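Local coordinates for protein PHOX (Pseudomonas fluorescens, PDB 4A9X) that probably hydrolyses phosphate monoesters as a calcium-dependent alkaline phosphatase of the PhoX family, a family assigned to the beta-propellers, at residues Thr184-Tyr189 with Ala275-Thr280. Numbering follows the deposited sequence.
Sequences TPWGTY and AALAET
L277 meets the tight turn T184-G187 through its branched end, a compact example of one apolar side chain filling the angle between a hairpin and a sheet edge. Its CD1 lies 4.1 Å from P185 CD and 4.2 Å from W186 CH2, so a single methyl serves both the pyrrolidine and the far corner of the indole, while CG stands 4.3 Å from T184 CA. No hydrogen bond joins the two segments; dispersion and burial of apolar surface account for the contact.

At its outer margin P185 also meets E279, which is modelled in two conformers. In the one described, E279 OE2 comes no closer than 3.9 Å to P185 CG, a tentative touch in which the side chains run past each other in opposite senses. The other carboxylate oxygen, OE1, is hydrogen-bonded to H309.

Polar order belongs to the turn itself. It is a type I turn closed by G187 N to T184 O, and T184 N bonds to T188 O at 2.9 Å. A short side-chain bond runs from T184 OG1 to T188 OG1 (2.6 Å). W186 folds back over the turn, its chi1 of 54° bringing one indole face over T184, whose CB lies over the ring centre, 3.4 Å above its plane. E251 accepts bonds from both W186 NE1 and T188 OG1, fixing the ring's rotation.

The turn links antiparallel strands 178-183 and 189-193, whose L190 also touches L277. Strand 276-279 is outermost in its own sheet, pairing with 284-290, yet A275 bonds through its backbone to N181 of strand 178-183. L277 and the turn thus pack beside the meeting of two sheets, consistent with this family's beta-propeller fold, away from the calcium sites.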
# COMPACT_ATOMS: atom_id res chain seq x y z
N THR A 184 13.54 1.76 4.57
CA THR A 184 14.82 2.27 4.06
C THR A 184 15.99 1.56 4.69
O THR A 184 15.97 1.25 5.89
CB THR A 184 14.98 3.79 4.27
OG1 THR A 184 15.21 4.11 5.65
CG2 THR A 184 13.79 4.60 3.73
N PRO A 185 17.10 1.50 3.96
CA PRO A 185 18.33 0.92 4.54
C PRO A 185 18.99 1.81 5.62
O PRO A 185 19.89 1.33 6.30
CB PRO A 185 19.21 0.69 3.32
CG PRO A 185 18.76 1.62 2.33
CD PRO A 185 17.29 1.84 2.54
N TRP A 186 18.52 3.07 5.81
CA TRP A 186 18.97 4.02 6.84
C TRP A 186 18.01 4.07 8.08
O TRP A 186 18.01 5.07 8.81
CB TRP A 186 19.25 5.44 6.25
CG TRP A 186 18.14 6.08 5.46
CD1 TRP A 186 17.22 6.98 5.92
CD2 TRP A 186 17.90 5.94 4.05
NE1 TRP A 186 16.39 7.37 4.89
CE2 TRP A 186 16.77 6.73 3.74
CE3 TRP A 186 18.52 5.21 3.02
CZ2 TRP A 186 16.21 6.76 2.46
CZ3 TRP A 186 17.96 5.24 1.76
CH2 TRP A 186 16.82 5.99 1.49
N GLY A 187 17.19 3.01 8.27
CA GLY A 187 16.33 2.81 9.43
C GLY A 187 15.10 3.69 9.54
O GLY A 187 14.66 4.02 10.64
N THR A 188 14.52 4.05 8.40
CA THR A 188 13.30 4.87 8.38
C THR A 188 12.19 4.16 7.62
O THR A 188 12.45 3.24 6.84
CB THR A 188 13.55 6.28 7.85
OG1 THR A 188 13.90 6.22 6.47
CG2 THR A 188 14.61 7.03 8.66
N TYR A 189 10.95 4.58 7.91
CA TYR A 189 9.74 4.00 7.33
C TYR A 189 9.11 4.97 6.38
O TYR A 189 8.99 6.14 6.72
CB TYR A 189 8.75 3.73 8.47
CG TYR A 189 7.47 3.08 8.01
CD1 TYR A 189 7.46 1.79 7.52
CD2 TYR A 189 6.24 3.69 8.25
CE1 TYR A 189 6.27 1.10 7.31
CE2 TYR A 189 5.04 3.03 7.99
CZ TYR A 189 5.07 1.76 7.46
OH TYR A 189 3.92 1.08 7.14
N ALA A 275 6.20 1.73 -1.80
CA ALA A 275 7.51 2.28 -2.17
C ALA A 275 8.55 1.21 -2.00
O ALA A 275 8.86 0.86 -0.86
CB ALA A 275 7.79 3.44 -1.26
N ALA A 276 9.02 0.59 -3.12
CA ALA A 276 9.99 -0.49 -3.06
C ALA A 276 11.39 0.06 -3.16
O ALA A 276 11.74 0.68 -4.19
CB ALA A 276 9.73 -1.49 -4.17
N LEU A 277 12.20 -0.17 -2.12
CA LEU A 277 13.58 0.30 -2.14
C LEU A 277 14.51 -0.60 -2.92
O LEU A 277 14.46 -1.82 -2.80
CB LEU A 277 14.11 0.48 -0.72
CG LEU A 277 13.88 1.83 -0.07
CD1 LEU A 277 14.86 2.88 -0.59
CD2 LEU A 277 12.46 2.30 -0.24
N ALA A 278 15.46 0.04 -3.63
CA ALA A 278 16.53 -0.60 -4.34
C ALA A 278 17.77 0.32 -4.25
O ALA A 278 17.72 1.34 -3.54
CB ALA A 278 16.12 -0.84 -5.77
N GLU A 279 18.87 -0.06 -4.89
CA GLU A 279 20.13 0.69 -4.87
C GLU A 279 20.83 0.57 -6.21
O GLU A 279 20.97 -0.53 -6.72
CB GLU A 279 21.07 0.16 -3.76
CG GLU A 279 20.44 0.20 -2.38
CD GLU A 279 21.28 -0.17 -1.18
OE1 GLU A 279 22.51 0.06 -1.20
OE2 GLU A 279 20.69 -0.69 -0.20
N THR A 280 21.31 1.69 -6.76
CA THR A 280 22.03 1.63 -8.03
C THR A 280 23.41 0.99 -7.78
O THR A 280 23.87 0.91 -6.64
CB THR A 280 22.24 3.02 -8.61
OG1 THR A 280 23.08 3.78 -7.75
CG2 THR A 280 20.93 3.74 -8.86